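Local coordinates for alpha-Amylase (Thermotoga maritima, PDB 2B5D), which belongs to glycoside hydrolase family 57, whose catalytic domain is an incomplete, seven-stranded (beta/alpha) barrel, at residues A[204-207]-A[208-212]; A[157-160]-A[161-165]. All coordinates share one frame; numbering follows the deposited sequence.

How the contacts relate
Contact 2 (157-165) comes first along the chain and closes before contact 1 (204-212) opens, and both lie within the glycosyl hydrolase family 57 region. Their centres are 21 Å apart and their nearest atoms about 9 Å, so they do not touch. What joins them is the sheet: helix 156-174, which carries contact 2, connects parallel strands 137-142 and 180-182, and the latter pairs in parallel with strand 203-206, whose residues 204-206 open contact 1 before the chain turns into the short helix. Helix 192-198, in the next connection, lies against contact 2. Contact 2 is thus in the helix of a beta-alpha-beta crossover and contact 1 at a strand-to-helix turn, both parts of one beta/alpha framework.

Contact 1 (A[204-207]-A[208-212]); sequences FFVD and SHAFW
The carboxylate of Asp207 reaches over the turn into the following helix, where its OD2 accepts from His209 N at 3.1 Å. The N-H points well at the oxygen (157°), but the donor stands above the carboxylate plane. Swinging CG away from the backbone N, with chi1 at -171°, sets the carboxylate beside the carbonyl carbon and near the turn. OD2 also lies 3.1 Å from His209 CB, so the same oxygen rests against the base of the histidine side chain. A second bond ties the turn from the backbone: Ala210 N donates to Asp207 O at 2.9 Å. On the apolar side of this turn, the CG2 branch of Val206 abuts the methyl of Ala210, with CG2 to CB at 3.4 Å, tighter than usual for two carbons. That branch also approaches Phe211, its CG2 being 3.8 Å from CE2, and the two side chains cross at about a right angle.

Strand 203-206, a parallel strand of the sheet, runs into Asp207, whose side chain makes its capping bond in the turn that leads into the short helix. Ser208 O, in the turn, accepts from both Phe211 N and Trp212 N, and it lies 3.4 Å above one face of the Trp212 ring, offset toward the rim. In the next shell Arg237 meets both Asp207 and Ser208, by a salt bridge from NH2 to Asp207 OD1 and by its backbone O accepting from Ser208 OG. Strand 233-236 supports the apolar side, where Ala236 touches Val206 and Phe211. At the subunit interface, Gln244 of the second subunit packs on His209.

Contact 2 (A[157-160]-A[161-165]); sequences EVVN and AQITV
Ala161, Gln162, Ile163 and Thr164 each donate a backbone N-H to the carbonyl four residues earlier, with N-H...O angles of 155° to 171°, the pattern of a regular alpha-helix. The segment is part of helix 156-174, the connection of a beta-alpha-beta unit between strands 137-142 and 180-182. Asn160 O is gripped twice by Thr164: N donates in a nearly straight bond of 2.7 Å, and OG1 adds one of 3.1 Å from above the carbonyl plane. With OG1 anti to its own carbonyl carbon (chi1 -60°), the hydroxyl turns back along the helix to reach that oxygen, while it also bonds to Arg525 and Asn199. On another side, Val159 and Ile163 lie alongside each other, one turn apart, pointing the same way, and both pack on Leu192 of helix 192-198. Their contact is made by Val159 CG1 and Ile163 CD1, 4.1 Å apart. Gln162, bent at chi2, sends its amide off the helix to Gln460 and to Thr145 N, and Phe457 of helix 443-458 packs on Ala161 and Gln162. Nearer the backbone, CG of Gln162 stays 3.3 Å from Val158 O, the carbonyl oxygen that its own N bonds.

Contact 1 (A[204-207]-A[208-212])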
loop_
_atom_site.group_PDB
_atom_site.type_symbol
_atom_site.label_atom_id
_atom_site.label_comp_id
_atom_site.label_asym_id
_atom_site.label_seq_id
_atom_site.Cartn_x
_atom_site.Cartn_y
_atom_site.Cartn_z
ATOM N N PHE A 204 -31.105 13.589 -27.190
ATOM C CA PHE A 204 -30.352 13.065 -26.100
ATOM C C PHE A 204 -31.269 12.694 -24.881
ATOM O O PHE A 204 -32.489 12.907 -24.929
ATOM C CB PHE A 204 -29.256 14.039 -25.699
ATOM C CG PHE A 204 -29.753 15.394 -25.317
ATOM C CD1 PHE A 204 -29.473 15.921 -24.085
ATOM C CD2 PHE A 204 -30.396 16.194 -26.240
ATOM C CE1 PHE A 204 -29.907 17.165 -23.777
ATOM C CE2 PHE A 204 -30.797 17.473 -25.926
ATOM C CZ PHE A 204 -30.564 17.951 -24.726
ATOM N N PHE A 205 -30.656 12.163 -23.813
ATOM C CA PHE A 205 -31.366 11.772 -22.553
ATOM C C PHE A 205 -30.821 12.639 -21.426
ATOM O O PHE A 205 -29.624 12.964 -21.400
ATOM C CB PHE A 205 -31.200 10.297 -22.289
ATOM C CG PHE A 205 -31.855 9.388 -23.351
ATOM C CD1 PHE A 205 -31.138 8.978 -24.479
ATOM C CD2 PHE A 205 -33.164 8.916 -23.176
ATOM C CE1 PHE A 205 -31.714 8.152 -25.473
ATOM C CE2 PHE A 205 -33.774 8.072 -24.145
ATOM C CZ PHE A 205 -33.026 7.692 -25.315
ATOM N N VAL A 206 -31.699 13.137 -20.572
ATOM C CA VAL A 206 -31.251 13.846 -19.391
ATOM C C VAL A 206 -31.908 13.180 -18.130
ATOM O O VAL A 206 -32.847 12.382 -18.239
ATOM C CB VAL A 206 -31.627 15.357 -19.469
ATOM C CG1 VAL A 206 -30.947 16.086 -20.711
ATOM C CG2 VAL A 206 -33.099 15.517 -19.543
ATOM N N ASP A 207 -31.347 13.513 -16.982
ATOM C CA ASP A 207 -31.900 13.325 -15.681
ATOM C C ASP A 207 -33.153 14.197 -15.525
ATOM O O ASP A 207 -33.263 15.298 -16.128
ATOM C CB ASP A 207 -30.900 13.813 -14.629
ATOM C CG ASP A 207 -31.321 13.448 -13.196
ATOM O OD1 ASP A 207 -31.463 12.240 -12.925
ATOM O OD2 ASP A 207 -31.475 14.356 -12.324
ATOM N N SER A 208 -34.046 13.716 -14.643
ATOM C CA SER A 208 -35.282 14.341 -14.260
ATOM C C SER A 208 -35.095 15.750 -13.792
ATOM O O SER A 208 -35.943 16.598 -14.043
ATOM C CB SER A 208 -35.902 13.526 -13.075
ATOM O OG SER A 208 -36.192 12.244 -13.555
ATOM N N HIS A 209 -33.994 16.000 -13.099
ATOM C CA HIS A 209 -33.709 17.349 -12.600
ATOM C C HIS A 209 -33.537 18.416 -13.769
ATOM O O HIS A 209 -33.669 19.659 -13.564
ATOM C CB HIS A 209 -32.433 17.264 -11.777
ATOM C CG HIS A 209 -32.073 18.536 -11.098
ATOM N ND1 HIS A 209 -31.093 19.392 -11.581
ATOM C CD2 HIS A 209 -32.532 19.093 -9.951
ATOM C CE1 HIS A 209 -30.983 20.430 -10.765
ATOM N NE2 HIS A 209 -31.841 20.272 -9.768
ATOM N N ALA A 210 -33.198 17.924 -14.954
ATOM C CA ALA A 210 -33.065 18.795 -16.123
ATOM C C ALA A 210 -34.393 19.456 -16.487
ATOM O O ALA A 210 -34.398 20.573 -17.036
ATOM C CB ALA A 210 -32.496 18.005 -17.351
ATOM N N PHE A 211 -35.515 18.769 -16.214
ATOM C CA PHE A 211 -36.856 19.336 -16.452
ATOM C C PHE A 211 -37.354 20.039 -15.204
ATOM O O PHE A 211 -37.967 21.122 -15.306
ATOM C CB PHE A 211 -37.876 18.284 -16.825
ATOM C CG PHE A 211 -37.730 17.690 -18.233
ATOM C CD1 PHE A 211 -38.825 17.059 -18.839
ATOM C CD2 PHE A 211 -36.539 17.790 -18.956
ATOM C CE1 PHE A 211 -38.724 16.487 -20.123
ATOM C CE2 PHE A 211 -36.409 17.214 -20.218
ATOM C CZ PHE A 211 -37.507 16.567 -20.816
ATOM N N TRP A 212 -37.127 19.439 -14.031
ATOM C CA TRP A 212 -37.683 19.995 -12.788
ATOM C C TRP A 212 -37.090 21.314 -12.483
ATOM O O TRP A 212 -37.697 22.164 -11.830
ATOM C CB TRP A 212 -37.456 19.067 -11.568
ATOM C CG TRP A 212 -38.190 17.759 -11.683
ATOM C CD1 TRP A 212 -39.348 17.522 -12.383
ATOM C CD2 TRP A 212 -37.851 16.527 -11.046
ATOM N NE1 TRP A 212 -39.709 16.198 -12.268
ATOM C CE2 TRP A 212 -38.813 15.571 -11.441
ATOM C CE3 TRP A 212 -36.823 16.135 -10.186
ATOM C CZ2 TRP A 212 -38.793 14.249 -10.978
ATOM C CZ3 TRP A 212 -36.797 14.796 -9.729
ATOM C CH2 TRP A 212 -37.769 13.881 -10.140
#

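Contact 2 (A[157-160]-A[161-165])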
loop_
_atom_site.group_PDB
_atom_site.type_symbol
_atom_site.label_atom_id
_atom_site.label_comp_id
_atom_site.label_asym_id
_atom_site.label_seq_id
_atom_site.Cartn_x
_atom_site.Cartn_y
_atom_site.Cartn_z
ATOM N N GLU A 157 -13.647 23.038 -27.145
ATOM C CA GLU A 157 -12.953 22.235 -28.170
ATOM C C GLU A 157 -12.919 20.743 -27.801
ATOM O O GLU A 157 -13.124 19.857 -28.667
ATOM C CB GLU A 157 -11.500 22.736 -28.410
ATOM C CG GLU A 157 -11.315 24.237 -28.814
ATOM C CD GLU A 157 -11.451 25.164 -27.628
ATOM O OE1 GLU A 157 -11.114 26.339 -27.774
ATOM O OE2 GLU A 157 -11.915 24.744 -26.526
ATOM N N VAL A 158 -12.635 20.435 -26.531
ATOM C CA VAL A 158 -12.527 19.014 -26.148
ATOM C C VAL A 158 -13.915 18.375 -26.036
ATOM O O VAL A 158 -14.180 17.246 -26.516
ATOM C CB VAL A 158 -11.520 18.776 -24.899
ATOM C CG1 VAL A 158 -12.164 19.119 -23.567
ATOM C CG2 VAL A 158 -10.924 17.322 -24.930
ATOM N N VAL A 159 -14.834 19.154 -25.511
ATOM C CA VAL A 159 -16.243 18.740 -25.490
ATOM C C VAL A 159 -16.800 18.345 -26.857
ATOM O O VAL A 159 -17.352 17.243 -27.021
ATOM C CB VAL A 159 -17.107 19.792 -24.825
ATOM C CG1 VAL A 159 -18.619 19.396 -24.896
ATOM C CG2 VAL A 159 -16.669 20.014 -23.354
ATOM N N ASN A 160 -16.648 19.240 -27.853
ATOM C CA ASN A 160 -17.250 19.052 -29.175
ATOM C C ASN A 160 -16.505 17.922 -29.913
ATOM O O ASN A 160 -17.104 17.123 -30.653
ATOM C CB ASN A 160 -17.260 20.439 -29.905
ATOM C CG ASN A 160 -17.975 20.421 -31.293
ATOM O OD1 ASN A 160 -18.773 19.548 -31.590
ATOM N ND2 ASN A 160 -17.638 21.387 -32.146
ATOM N N ALA A 161 -15.183 17.842 -29.712
ATOM C CA ALA A 161 -14.366 16.738 -30.235
ATOM C C ALA A 161 -14.738 15.415 -29.606
ATOM O O ALA A 161 -14.886 14.379 -30.337
ATOM C CB ALA A 161 -12.884 17.018 -29.984
ATOM N N GLN A 162 -14.909 15.395 -28.275
ATOM C CA GLN A 162 -15.599 14.220 -27.674
ATOM C C GLN A 162 -16.840 13.791 -28.419
ATOM O O GLN A 162 -16.991 12.612 -28.769
ATOM C CB GLN A 162 -15.930 14.423 -26.193
ATOM C CG GLN A 162 -14.751 14.202 -25.270
ATOM C CD GLN A 162 -14.491 12.736 -24.960
ATOM O OE1 GLN A 162 -15.436 11.917 -24.881
ATOM N NE2 GLN A 162 -13.184 12.391 -24.724
ATOM N N ILE A 163 -17.736 14.735 -28.708
ATOM C CA ILE A 163 -18.985 14.399 -29.475
ATOM C C ILE A 163 -18.731 13.919 -30.888
ATOM O O ILE A 163 -19.246 12.839 -31.290
ATOM C CB ILE A 163 -19.959 15.629 -29.533
ATOM C CG1 ILE A 163 -20.517 15.902 -28.122
ATOM C CG2 ILE A 163 -21.079 15.390 -30.543
ATOM C CD1 ILE A 163 -20.675 17.348 -27.815
ATOM N N THR A 164 -17.962 14.724 -31.672
ATOM C CA THR A 164 -17.723 14.383 -33.070
ATOM C C THR A 164 -17.039 13.086 -33.273
ATOM O O THR A 164 -17.358 12.334 -34.225
ATOM C CB THR A 164 -16.842 15.484 -33.804
ATOM O OG1 THR A 164 -17.523 16.738 -33.749
ATOM C CG2 THR A 164 -16.600 15.115 -35.207
ATOM N N VAL A 165 -16.030 12.822 -32.431
ATOM C CA VAL A 165 -15.324 11.558 -32.530
ATOM C C VAL A 165 -16.239 10.352 -32.283
ATOM O O VAL A 165 -16.205 9.383 -33.054
ATOM C CB VAL A 165 -13.992 11.559 -31.726
ATOM C CG1 VAL A 165 -13.329 10.162 -31.734
ATOM C CG2 VAL A 165 -13.008 12.595 -32.348
#